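Local atomic coordinates of esterase (uncultured bacterium FLS12, PDB entry 4RGY), a protein that hydrolyses esters, with activity at low temperature and alkaline pH, and probably belongs to the alpha/beta-hydrolase superfamily. Residues V22-E27 / G73-M78; P79-S84 / T97-E102; S148-L153 / T214-Y219; A193-M198 / D227-L232. One frame throughout, in Å; residues are numbered along the deposited sequence.

Contact 1 of 4, residues V22-E27 / G73-M78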
loop_
_atom_site.group_PDB
_atom_site.type_symbol
_atom_site.label_atom_id
_atom_site.label_comp_id
_atom_site.label_asym_id
_atom_site.label_seq_id
_atom_site.Cartn_x
_atom_site.Cartn_y
_atom_site.Cartn_z
ATOM N N VAL A 22 5.115 -0.635 9.701
ATOM C CA VAL A 22 5.196 -0.183 11.085
ATOM C C VAL A 22 3.793 -0.059 11.658
ATOM O O VAL A 22 2.887 0.465 11.006
ATOM C CB VAL A 22 5.932 1.178 11.184
ATOM C CG1 VAL A 22 5.823 1.766 12.580
ATOM C CG2 VAL A 22 7.399 1.021 10.780
ATOM N N ILE A 23 3.599 -0.550 12.880
ATOM C CA ILE A 23 2.359 -0.244 13.579
ATOM C C ILE A 23 2.655 0.560 14.837
ATOM O O ILE A 23 3.589 0.246 15.582
ATOM C CB ILE A 23 1.507 -1.485 13.876
ATOM C CG1 ILE A 23 2.336 -2.596 14.483
ATOM C CG2 ILE A 23 0.849 -1.996 12.602
ATOM C CD1 ILE A 23 1.514 -3.844 14.798
ATOM N N LEU A 24 1.876 1.625 15.025
ATOM C CA LEU A 24 2.071 2.582 16.110
ATOM C C LEU A 24 0.796 2.676 16.909
ATOM O O LEU A 24 -0.290 2.720 16.334
ATOM C CB LEU A 24 2.301 3.984 15.548
ATOM C CG LEU A 24 3.637 4.605 15.198
ATOM C CD1 LEU A 24 3.416 6.104 14.945
ATOM C CD2 LEU A 24 4.662 4.378 16.304
ATOM N N PRO A 25 0.912 2.754 18.239
ATOM C CA PRO A 25 -0.275 3.099 19.017
ATOM C C PRO A 25 -0.728 4.516 18.686
ATOM O O PRO A 25 0.114 5.391 18.485
ATOM C CB PRO A 25 0.227 3.033 20.466
ATOM C CG PRO A 25 1.484 2.180 20.409
ATOM C CD PRO A 25 2.092 2.496 19.084
ATOM N N GLN A 26 -2.039 4.728 18.612
ATOM C CA GLN A 26 -2.586 6.074 18.434
ATOM C C GLN A 26 -2.871 6.718 19.786
ATOM O O GLN A 26 -3.356 6.058 20.698
ATOM C CB GLN A 26 -3.878 6.038 17.615
ATOM C CG GLN A 26 -3.657 5.911 16.128
ATOM C CD GLN A 26 -4.927 6.127 15.322
ATOM O OE1 GLN A 26 -5.694 7.062 15.561
ATOM N NE2 GLN A 26 -5.157 5.249 14.371
ATOM N N GLU A 27 -2.567 8.006 19.909
ATOM C CA GLU A 27 -2.820 8.731 21.154
ATOM C C GLU A 27 -4.314 8.925 21.384
ATOM O O GLU A 27 -5.104 8.864 20.440
ATOM C CB GLU A 27 -2.111 10.088 21.138
ATOM C CG GLU A 27 -0.602 9.997 20.973
ATOM C CD GLU A 27 0.105 11.296 21.310
ATOM O OE1 GLU A 27 -0.078 11.796 22.442
ATOM O OE2 GLU A 27 0.840 11.820 20.447
ATOM N N GLY A 73 0.773 -0.501 24.330
ATOM C CA GLY A 73 1.542 0.724 24.185
ATOM C C GLY A 73 2.885 0.437 23.529
ATOM O O GLY A 73 3.904 1.052 23.860
ATOM N N LEU A 74 2.860 -0.500 22.585
ATOM C CA LEU A 74 4.060 -1.049 21.962
ATOM C C LEU A 74 4.008 -0.829 20.458
ATOM O O LEU A 74 3.039 -1.213 19.809
ATOM C CB LEU A 74 4.141 -2.556 22.233
ATOM C CG LEU A 74 5.298 -3.351 21.625
ATOM C CD1 LEU A 74 6.582 -2.902 22.261
ATOM C CD2 LEU A 74 5.072 -4.838 21.832
ATOM N N ALA A 75 5.045 -0.207 19.912
ATOM C CA ALA A 75 5.175 -0.074 18.463
ATOM C C ALA A 75 5.856 -1.324 17.907
ATOM O O ALA A 75 6.637 -1.980 18.602
ATOM C CB ALA A 75 5.964 1.166 18.115
ATOM N N VAL A 76 5.551 -1.672 16.658
ATOM C CA VAL A 76 6.204 -2.807 16.025
ATOM C C VAL A 76 6.762 -2.386 14.666
ATOM O O VAL A 76 6.063 -1.770 13.856
ATOM C CB VAL A 76 5.235 -3.991 15.839
ATOM C CG1 VAL A 76 5.985 -5.206 15.323
ATOM C CG2 VAL A 76 4.555 -4.349 17.160
ATOM N N VAL A 77 8.025 -2.726 14.427
ATOM C CA VAL A 77 8.696 -2.389 13.173
ATOM C C VAL A 77 9.071 -3.679 12.465
ATOM O O VAL A 77 9.808 -4.493 13.018
ATOM C CB VAL A 77 9.968 -1.538 13.421
ATOM C CG1 VAL A 77 10.747 -1.316 12.120
ATOM C CG2 VAL A 77 9.597 -0.191 14.053
ATOM N N MET A 78 8.573 -3.851 11.244
ATOM C CA MET A 78 8.735 -5.074 10.472
ATOM C C MET A 78 9.428 -4.746 9.153
ATOM O O MET A 78 8.794 -4.314 8.190
ATOM C CB MET A 78 7.363 -5.710 10.224
ATOM C CG MET A 78 6.763 -6.321 11.490
ATOM S SD MET A 78 4.962 -6.412 11.511
ATOM C CE MET A 78 4.511 -4.683 11.722
#
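Ile23 and Val76 lie side by side on one face of the sheet, both side chains pointing the same way. The contact is tight: Ile23 CG1 sits 3.5 Å from Val76 CB, closer than carbons usually come. Ile23 holds CG1 between its backbone N and carbonyl carbon (chi1 48°), and from there the chain continues to CD1, which lies 3.9 Å from Val76 CG2. Met78 bends back at its thioether and brings CE to 4.1 Å from Ile23 CG1. An alanine at Ile23 would probably open a gap beside Val76 and leave Met78 CE without this neighbour.

Val22 and Val77 form the matching pair on the other face, again alongside each other, with Val22 CG2 4.1 Å from Val77 CG2. There, too, Leu24 reaches back with CD2 to the Ala75 methyl, 3.9 Å from CB. At the end of the strand the Pro25 ring rests with CG 3.7 Å from Leu74 N.

The backbones set this pairing. Ile23 N donates to Val76 O at 2.9 Å and Val76 N returns the bond to Ile23 O, an antiparallel hydrogen-bonded pair; Val22 and Val77 are the non-hydrogen-bonded pair next to it. Strand 2-11 flanks strand 16-25 on its far side, and Phe110 of the second subunit packs on Leu24.

The two strand segments run antiparallel, their directions 173° apart. An antiparallel strand laid against the outermost of the parallel strands is a hallmark of the alpha/beta-hydrolase sheet.

Contact 2 of 4, residues P79-S84 / T97-E102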
loop_
_atom_site.group_PDB
_atom_site.type_symbol
_atom_site.label_atom_id
_atom_site.label_comp_id
_atom_site.label_asym_id
_atom_site.label_seq_id
_atom_site.Cartn_x
_atom_site.Cartn_y
_atom_site.Cartn_z
ATOM N N PRO A 79 10.744 -4.956 9.104
ATOM C CA PRO A 79 11.500 -4.600 7.902
ATOM C C PRO A 79 11.746 -5.792 6.988
ATOM O O PRO A 79 11.312 -6.896 7.319
ATOM C CB PRO A 79 12.819 -4.161 8.481
ATOM C CG PRO A 79 13.016 -5.060 9.679
ATOM C CD PRO A 79 11.628 -5.322 10.227
ATOM N N ALA A 80 12.396 -5.547 5.852
ATOM C CA ALA A 80 12.706 -6.580 4.865
ATOM C C ALA A 80 14.208 -6.715 4.696
ATOM O O ALA A 80 14.918 -5.705 4.590
ATOM C CB ALA A 80 12.061 -6.232 3.535
ATOM N N VAL A 81 14.706 -7.951 4.657
ATOM C CA VAL A 81 16.132 -8.176 4.419
ATOM C C VAL A 81 16.417 -9.202 3.329
ATOM O O VAL A 81 17.540 -9.723 3.241
ATOM C CB VAL A 81 16.888 -8.593 5.698
ATOM C CG1 VAL A 81 16.718 -7.526 6.773
ATOM C CG2 VAL A 81 16.400 -9.959 6.194
ATOM N N HIS A 82 15.409 -9.498 2.513
ATOM C CA HIS A 82 15.574 -10.443 1.409
ATOM C C HIS A 82 16.109 -11.785 1.922
ATOM O O HIS A 82 15.735 -12.195 3.021
ATOM C CB HIS A 82 16.418 -9.800 0.310
ATOM C CG HIS A 82 15.876 -8.472 -0.112
ATOM N ND1 HIS A 82 16.666 -7.354 -0.269
ATOM C CD2 HIS A 82 14.604 -8.071 -0.348
ATOM C CE1 HIS A 82 15.906 -6.329 -0.609
ATOM N NE2 HIS A 82 14.651 -6.737 -0.661
ATOM N N ARG A 83 16.956 -12.479 1.165
ATOM C CA ARG A 83 17.432 -13.795 1.587
ATOM C C ARG A 83 18.852 -13.695 2.144
ATOM O O ARG A 83 19.751 -14.434 1.739
ATOM C CB ARG A 83 17.355 -14.801 0.432
ATOM C CG ARG A 83 15.936 -15.072 -0.072
ATOM C CD ARG A 83 15.945 -15.985 -1.298
ATOM N NE ARG A 83 16.605 -17.255 -0.996
ATOM C CZ ARG A 83 15.970 -18.349 -0.580
ATOM N NH1 ARG A 83 14.645 -18.350 -0.448
ATOM N NH2 ARG A 83 16.660 -19.452 -0.314
ATOM N N SER A 84 19.043 -12.790 3.098
ATOM C CA SER A 84 20.384 -12.419 3.553
ATOM C C SER A 84 20.825 -13.022 4.878
ATOM O O SER A 84 21.984 -12.889 5.253
ATOM C CB SER A 84 20.438 -10.917 3.728
ATOM O OG SER A 84 19.588 -10.519 4.787
ATOM N N THR A 97 24.629 -4.487 8.715
ATOM C CA THR A 97 24.791 -3.083 9.049
ATOM C C THR A 97 23.442 -2.370 8.898
ATOM O O THR A 97 23.094 -1.486 9.684
ATOM C CB THR A 97 25.903 -2.429 8.208
ATOM O OG1 THR A 97 27.152 -3.045 8.553
ATOM C CG2 THR A 97 26.013 -0.934 8.487
ATOM N N PHE A 98 22.661 -2.785 7.904
ATOM C CA PHE A 98 21.321 -2.251 7.736
ATOM C C PHE A 98 20.448 -2.553 8.957
ATOM O O PHE A 98 19.874 -1.640 9.568
ATOM C CB PHE A 98 20.686 -2.838 6.468
ATOM C CG PHE A 98 19.227 -2.503 6.307
ATOM C CD1 PHE A 98 18.819 -1.190 6.062
ATOM C CD2 PHE A 98 18.262 -3.502 6.390
ATOM C CE1 PHE A 98 17.478 -0.879 5.907
ATOM C CE2 PHE A 98 16.916 -3.197 6.230
ATOM C CZ PHE A 98 16.524 -1.883 5.988
ATOM N N ILE A 99 20.325 -3.827 9.322
ATOM C CA ILE A 99 19.389 -4.181 10.382
ATOM C C ILE A 99 19.840 -3.684 11.762
ATOM O O ILE A 99 19.008 -3.336 12.605
ATOM C CB ILE A 99 19.064 -5.701 10.402
ATOM C CG1 ILE A 99 17.768 -5.973 11.168
ATOM C CG2 ILE A 99 20.229 -6.523 10.982
ATOM C CD1 ILE A 99 16.518 -5.445 10.491
ATOM N N SER A 100 21.151 -3.629 11.987
ATOM C CA SER A 100 21.661 -3.313 13.325
ATOM C C SER A 100 21.929 -1.825 13.543
ATOM O O SER A 100 22.007 -1.373 14.688
ATOM C CB SER A 100 22.939 -4.110 13.612
ATOM O OG SER A 100 24.007 -3.687 12.776
ATOM N N GLU A 101 22.067 -1.066 12.458
ATOM C CA GLU A 101 22.419 0.348 12.566
ATOM C C GLU A 101 21.413 1.264 11.868
ATOM O O GLU A 101 20.736 2.073 12.510
ATOM C CB GLU A 101 23.829 0.599 12.018
ATOM C CG GLU A 101 24.936 -0.246 12.655
ATOM C CD GLU A 101 25.266 0.184 14.069
ATOM O OE1 GLU A 101 24.886 1.310 14.455
ATOM O OE2 GLU A 101 25.906 -0.605 14.798
ATOM N N GLU A 102 21.317 1.145 10.546
ATOM C CA GLU A 102 20.528 2.099 9.776
ATOM C C GLU A 102 19.027 1.987 9.996
ATOM O O GLU A 102 18.329 2.993 10.146
ATOM C CB GLU A 102 20.828 1.989 8.287
ATOM C CG GLU A 102 20.280 3.181 7.515
ATOM C CD GLU A 102 20.380 3.021 6.021
ATOM O OE1 GLU A 102 20.300 1.881 5.531
ATOM O OE2 GLU A 102 20.524 4.051 5.332
#
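Pro79 and Ile99 make the closest side-chain contact between the loop 79-84 and the helix segment 97-102: Pro79 CG is 3.6 Å from Ile99 CD1, and the two side chains cross at about a right angle. Val81 adds a looser touch with a single methyl, CG1, which is 4.3 Å from Ile99 CD1 and also meets the edge of the Phe98 ring near CD2. Further along that ring, Phe98 CE2 comes within 3.6 Å of the carbonyl oxygen Ala80 O, approached obliquely.

Phe98 reaches the loop with CG anti to its backbone N (chi1 172°). At another part of its edge, in the ring plane, lies Glu102 OE1, a carboxylate oxygen that is also hydrogen-bonded to Ser11 OG. The helix widens here into a pi-type turn, in which Thr97 O accepts from both Glu101 N and Glu102 N, the second at 3.3 Å.

On the loop side, Ser84 OG donates to Val81 O at 2.7 Å, and Val81 N is hydrogen-bonded to His50 NE2, holding the peptide units around Val81. Leu49 of strand 45-49 packs against both Pro79 and Ile99, while Met127 touches Val81 near the probable nucleophile elbow.

The contact thus belongs to a beta-alpha-beta crossover, strand 75-79 to helix 95-110 to strand 120-125, which passes over strand 45-49 as in other alpha/beta-hydrolases.

Contact 3 of 4, residues S148-L153 / T214-Y219; sequences SLSGAL and TEDFLY
The carboxylate of Asp216 faces Ser150 with one oxygen and its own loop with the other. OD2 lies 3.4 Å from Ser150 CB, while OD1 takes the N-H of Leu218 at 2.8 Å, on its anti side and 23° out of the carboxylate plane. A second flat group, the Phe217 ring, carries Leu218 CG on one face, 3.6 Å above its centre, and meets the His245 ring edge-to-face. The Tyr219 ring has Thr214 CA over one face, toward the rim.

OD2 is also gripped by a water, which donates to it at 2.6 Å and accepts from Ser150 OG at 2.7 Å. Ser150 OG is hydrogen-bonded to Trp250 NE1 as well, so two bonds hold it.

OD2 is hydrogen-bonded to His245 ND1 too, and together with Ser126 these residues fit the Ser-His-Asp catalytic triad of alpha/beta-hydrolases, with Asp216 probably its acid, set in the loop after strand 207-213. The bond from Leu218 N closes an Asx turn at the start of the type I turn from Asp216 to Tyr219, so the carboxylate is held from its OD1 side by its own backbone.

Leu218, the N-cap residue of helix 219-232, covers the bend after strand 145-149. Its CG stands anti to the carbonyl carbon (chi1 -68°), and beyond it CD1 lies against backbone: 3.6 Å from Ser150 O and 3.8 Å from Gly151 O. The same methyl touches Ala152 CB at 4.2 Å. Gly151 O itself is bound by Asn222 ND2, which also holds Leu218 O.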
loop_
_atom_site.group_PDB
_atom_site.type_symbol
_atom_site.label_atom_id
_atom_site.label_comp_id
_atom_site.label_asym_id
_atom_site.label_seq_id
_atom_site.Cartn_x
_atom_site.Cartn_y
_atom_site.Cartn_z
ATOM N N SER A 148 13.689 -15.903 19.726
ATOM C CA SER A 148 13.705 -16.698 18.505
ATOM C C SER A 148 12.561 -17.700 18.457
ATOM O O SER A 148 12.352 -18.469 19.402
ATOM C CB SER A 148 15.034 -17.437 18.375
ATOM O OG SER A 148 14.994 -18.400 17.327
ATOM N N LEU A 149 11.822 -17.693 17.347
ATOM C CA LEU A 149 10.728 -18.637 17.128
ATOM C C LEU A 149 11.101 -19.561 15.981
ATOM O O LEU A 149 11.295 -19.098 14.854
ATOM C CB LEU A 149 9.420 -17.903 16.804
ATOM C CG LEU A 149 8.840 -16.980 17.878
ATOM C CD1 LEU A 149 9.541 -15.624 17.857
ATOM C CD2 LEU A 149 7.347 -16.785 17.661
ATOM N N SER A 150 11.245 -20.854 16.274
ATOM C CA SER A 150 11.626 -21.837 15.260
ATOM C C SER A 150 12.836 -21.356 14.474
ATOM O O SER A 150 12.830 -21.340 13.234
ATOM C CB SER A 150 10.451 -22.096 14.318
ATOM O OG SER A 150 9.272 -22.357 15.061
ATOM N N GLY A 151 13.880 -20.972 15.202
ATOM C CA GLY A 151 15.008 -20.297 14.588
ATOM C C GLY A 151 15.972 -21.214 13.864
ATOM O O GLY A 151 16.132 -22.386 14.224
ATOM N N ALA A 152 16.605 -20.680 12.824
ATOM C CA ALA A 152 17.705 -21.368 12.151
ATOM C C ALA A 152 18.976 -21.042 12.932
ATOM O O ALA A 152 19.787 -20.209 12.528
ATOM C CB ALA A 152 17.817 -20.895 10.701
ATOM N N LEU A 153 19.120 -21.681 14.085
ATOM C CA LEU A 153 20.099 -21.229 15.073
ATOM C C LEU A 153 21.507 -21.795 14.907
ATOM O O LEU A 153 22.420 -21.364 15.608
ATOM C CB LEU A 153 19.592 -21.469 16.495
ATOM C CG LEU A 153 18.248 -20.804 16.809
ATOM C CD1 LEU A 153 17.896 -20.894 18.291
ATOM C CD2 LEU A 153 18.265 -19.355 16.343
ATOM N N THR A 214 7.934 -29.194 17.666
ATOM C CA THR A 214 8.693 -30.443 17.758
ATOM C C THR A 214 8.790 -31.216 16.438
ATOM O O THR A 214 9.588 -32.149 16.326
ATOM C CB THR A 214 8.161 -31.363 18.893
ATOM O OG1 THR A 214 6.743 -31.529 18.768
ATOM C CG2 THR A 214 8.481 -30.756 20.259
ATOM N N GLU A 215 7.994 -30.826 15.444
ATOM C CA GLU A 215 8.049 -31.456 14.123
ATOM C C GLU A 215 8.705 -30.573 13.063
ATOM O O GLU A 215 8.727 -30.919 11.885
ATOM C CB GLU A 215 6.651 -31.879 13.656
ATOM C CG GLU A 215 6.024 -33.006 14.472
ATOM C CD GLU A 215 5.613 -32.558 15.857
ATOM O OE1 GLU A 215 4.811 -31.611 15.953
ATOM O OE2 GLU A 215 6.101 -33.145 16.847
ATOM N N ASP A 216 9.251 -29.439 13.489
ATOM C CA ASP A 216 9.948 -28.530 12.588
ATOM C C ASP A 216 11.234 -29.189 12.113
ATOM O O ASP A 216 11.891 -29.897 12.875
ATOM C CB ASP A 216 10.273 -27.236 13.346
ATOM C CG ASP A 216 10.624 -26.068 12.428
ATOM O OD1 ASP A 216 11.555 -26.194 11.610
ATOM O OD2 ASP A 216 9.956 -25.012 12.544
ATOM N N PHE A 217 11.605 -28.958 10.857
ATOM C CA PHE A 217 12.874 -29.474 10.352
ATOM C C PHE A 217 14.047 -28.908 11.146
ATOM O O PHE A 217 15.106 -29.534 11.228
ATOM C CB PHE A 217 13.038 -29.210 8.844
ATOM C CG PHE A 217 13.204 -27.761 8.479
ATOM C CD1 PHE A 217 12.217 -26.831 8.779
ATOM C CD2 PHE A 217 14.331 -27.337 7.789
ATOM C CE1 PHE A 217 12.366 -25.509 8.442
ATOM C CE2 PHE A 217 14.487 -26.016 7.438
ATOM C CZ PHE A 217 13.502 -25.098 7.760
ATOM N N LEU A 218 13.841 -27.745 11.759
ATOM C CA LEU A 218 14.889 -27.086 12.535
ATOM C C LEU A 218 14.892 -27.502 14.006
ATOM O O LEU A 218 15.657 -26.950 14.804
ATOM C CB LEU A 218 14.737 -25.562 12.437
ATOM C CG LEU A 218 15.014 -24.979 11.053
ATOM C CD1 LEU A 218 14.577 -23.516 10.982
ATOM C CD2 LEU A 218 16.488 -25.134 10.702
ATOM N N TYR A 219 14.060 -28.474 14.370
ATOM C CA TYR A 219 13.943 -28.847 15.779
ATOM C C TYR A 219 15.268 -29.334 16.370
ATOM O O TYR A 219 15.658 -28.907 17.459
ATOM C CB TYR A 219 12.854 -29.900 15.990
ATOM C CG TYR A 219 12.718 -30.321 17.436
ATOM C CD1 TYR A 219 12.281 -29.427 18.399
ATOM C CD2 TYR A 219 13.054 -31.608 17.843
ATOM C CE1 TYR A 219 12.163 -29.796 19.721
ATOM C CE2 TYR A 219 12.925 -31.993 19.167
ATOM C CZ TYR A 219 12.487 -31.081 20.100
ATOM O OH TYR A 219 12.362 -31.438 21.425
HETATM O O HOH W 1 8.174 -24.758 14.469
#

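Contact 4 of 4, residues A193-M198 / D227-L232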
loop_
_atom_site.group_PDB
_atom_site.type_symbol
_atom_site.label_atom_id
_atom_site.label_comp_id
_atom_site.label_asym_id
_atom_site.label_seq_id
_atom_site.Cartn_x
_atom_site.Cartn_y
_atom_site.Cartn_z
ATOM N N ALA A 193 29.038 -19.543 19.453
ATOM C CA ALA A 193 30.174 -18.761 19.926
ATOM C C ALA A 193 29.721 -17.500 20.645
ATOM O O ALA A 193 30.270 -17.129 21.689
ATOM C CB ALA A 193 31.101 -18.405 18.754
ATOM N N LEU A 194 28.717 -16.822 20.092
ATOM C CA LEU A 194 28.200 -15.621 20.725
ATOM C C LEU A 194 27.649 -15.934 22.120
ATOM O O LEU A 194 27.831 -15.144 23.052
ATOM C CB LEU A 194 27.133 -14.956 19.848
ATOM C CG LEU A 194 27.620 -14.469 18.467
ATOM C CD1 LEU A 194 26.469 -13.828 17.721
ATOM C CD2 LEU A 194 28.788 -13.494 18.564
ATOM N N ALA A 195 26.988 -17.081 22.261
ATOM C CA ALA A 195 26.470 -17.508 23.553
ATOM C C ALA A 195 27.607 -17.712 24.558
ATOM O O ALA A 195 27.479 -17.353 25.722
ATOM C CB ALA A 195 25.633 -18.771 23.403
ATOM N N GLU A 196 28.732 -18.265 24.111
ATOM C CA GLU A 196 29.899 -18.393 24.989
ATOM C C GLU A 196 30.401 -17.037 25.485
ATOM O O GLU A 196 30.812 -16.894 26.640
ATOM C CB GLU A 196 31.030 -19.183 24.312
ATOM C CG GLU A 196 30.674 -20.638 24.035
ATOM C CD GLU A 196 31.885 -21.505 23.784
ATOM O OE1 GLU A 196 32.816 -21.486 24.617
ATOM O OE2 GLU A 196 31.907 -22.202 22.748
ATOM N N ARG A 197 30.378 -16.029 24.615
ATOM C CA ARG A 197 30.743 -14.683 25.046
ATOM C C ARG A 197 29.794 -14.198 26.133
ATOM O O ARG A 197 30.225 -13.675 27.164
ATOM C CB ARG A 197 30.675 -13.684 23.890
ATOM C CG ARG A 197 31.458 -14.058 22.658
ATOM C CD ARG A 197 31.254 -12.951 21.631
ATOM N NE ARG A 197 31.941 -13.222 20.379
ATOM C CZ ARG A 197 32.053 -12.351 19.379
ATOM N NH1 ARG A 197 31.502 -11.149 19.475
ATOM N NH2 ARG A 197 32.699 -12.698 18.280
ATOM N N MET A 198 28.497 -14.362 25.894
ATOM C CA MET A 198 27.495 -13.865 26.823
ATOM C C MET A 198 27.578 -14.528 28.194
ATOM O O MET A 198 27.349 -13.885 29.216
ATOM C CB MET A 198 26.097 -14.055 26.244
ATOM C CG MET A 198 25.023 -13.362 27.050
ATOM S SD MET A 198 24.111 -12.210 26.029
ATOM C CE MET A 198 25.520 -11.392 25.274
ATOM N N ASP A 227 20.590 -26.946 24.482
ATOM C CA ASP A 227 21.471 -27.707 25.365
ATOM C C ASP A 227 22.797 -26.970 25.556
ATOM O O ASP A 227 23.356 -26.938 26.652
ATOM C CB ASP A 227 21.700 -29.122 24.822
ATOM C CG ASP A 227 20.467 -30.009 24.939
ATOM O OD1 ASP A 227 19.491 -29.603 25.601
ATOM O OD2 ASP A 227 20.482 -31.103 24.346
ATOM N N HIS A 228 23.269 -26.323 24.494
ATOM C CA HIS A 228 24.490 -25.539 24.571
ATOM C C HIS A 228 24.351 -24.390 25.559
ATOM O O HIS A 228 25.164 -24.250 26.480
ATOM C CB HIS A 228 24.849 -25.014 23.180
ATOM C CG HIS A 228 26.023 -24.087 23.150
ATOM N ND1 HIS A 228 27.313 -24.504 23.404
ATOM C CD2 HIS A 228 26.105 -22.772 22.839
ATOM C CE1 HIS A 228 28.136 -23.476 23.268
ATOM N NE2 HIS A 228 27.427 -22.413 22.930
ATOM N N VAL A 229 23.318 -23.567 25.395
ATOM C CA VAL A 229 23.193 -22.403 26.270
ATOM C C VAL A 229 22.887 -22.796 27.720
ATOM O O VAL A 229 23.346 -22.131 28.650
ATOM C CB VAL A 229 22.199 -21.338 25.734
ATOM C CG1 VAL A 229 22.662 -20.836 24.376
ATOM C CG2 VAL A 229 20.777 -21.886 25.658
ATOM N N ARG A 230 22.132 -23.869 27.907
ATOM C CA ARG A 230 21.812 -24.338 29.255
ATOM C C ARG A 230 23.043 -24.840 29.980
ATOM O O ARG A 230 23.189 -24.618 31.183
ATOM C CB ARG A 230 20.788 -25.453 29.198
ATOM C CG ARG A 230 19.405 -24.937 29.015
ATOM C CD ARG A 230 18.504 -26.014 28.486
ATOM N NE ARG A 230 17.117 -25.835 28.902
ATOM C CZ ARG A 230 16.359 -24.753 28.716
ATOM N NH1 ARG A 230 16.806 -23.656 28.092
ATOM N NH2 ARG A 230 15.115 -24.777 29.183
ATOM N N GLY A 231 23.921 -25.521 29.254
ATOM C CA GLY A 231 25.169 -26.006 29.819
ATOM C C GLY A 231 26.105 -24.865 30.169
ATOM O O GLY A 231 26.992 -25.008 31.021
ATOM N N LEU A 232 25.926 -23.727 29.496
ATOM C CA LEU A 232 26.737 -22.543 29.777
ATOM C C LEU A 232 26.239 -21.738 30.963
ATOM O O LEU A 232 26.980 -20.913 31.499
ATOM C CB LEU A 232 26.795 -21.612 28.557
ATOM C CG LEU A 232 27.499 -22.103 27.299
ATOM C CD1 LEU A 232 27.255 -21.122 26.160
ATOM C CD2 LEU A 232 28.984 -22.245 27.558
#
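Ala195 and His228 meet where two helices of the alpha/beta-hydrolase fold pack almost parallel: helix 191-200 leads into strand 207-213, and helix 219-232 follows that strand in the crossover to strand 236-241. The two short segments cross at -17°, with their axes 9.9 Å apart.

The small side chain of Ala195 points at the other helix and is met by three residues. Val229 comes closest with CG1, 3.7 Å from Ala195 CB. Leu232 CD1 lies 4.0 Å from the same CB and also presses on the helix backbone near Ala195 C and Glu196 N. His228 brings up its ring obliquely, CD2 4.1 Å from Ala195 CB.

His228 has CG anti to its backbone N (chi1 175°), on the side of helix 191-200, and the ring extends from it. There Glu196 CG sits at the ring's edge, 3.9 Å from His228 NE2, the carboxylate plane turned 69° from the imidazole. Glu196 OE2 stays 4.5 Å from His228 NE2, too far for a salt bridge, and NE2 is hydrogen-bonded to Phe192 O instead. An alanine at His228 would probably leave the Phe192 carbonyl without this partner and take away the ring against which Glu196 CG and Leu232 CD1 rest.

Met137 of helix 127-138 also packs on Ala195. One face of the His228 imidazole is covered within its own helix: Leu232 CD1 stands 3.4 Å above the ring plane, offset toward the rim.

All four contacts are built on one alpha/beta-hydrolase sheet and its helices. Contact 1 runs straight into contact 2, since strand 75-79 passes on from the pairing with 22-27 into the loop 79-84; their centres are about 19 Å apart. Contacts 3 and 4 interleave along the chain and lie about 18 Å apart, centre to centre, with helix 219-232 running from one to the other. The probable active site touches contact 3, which supplies Asp216 of the likely triad with Ser126 and His245. Contact 2, about 21 Å from contact 3 between centres, has Val81 near the probable nucleophile elbow, without touching it. Contacts 1 and 4, centres about 33 Å apart, sit on opposite sides of the chain's centre.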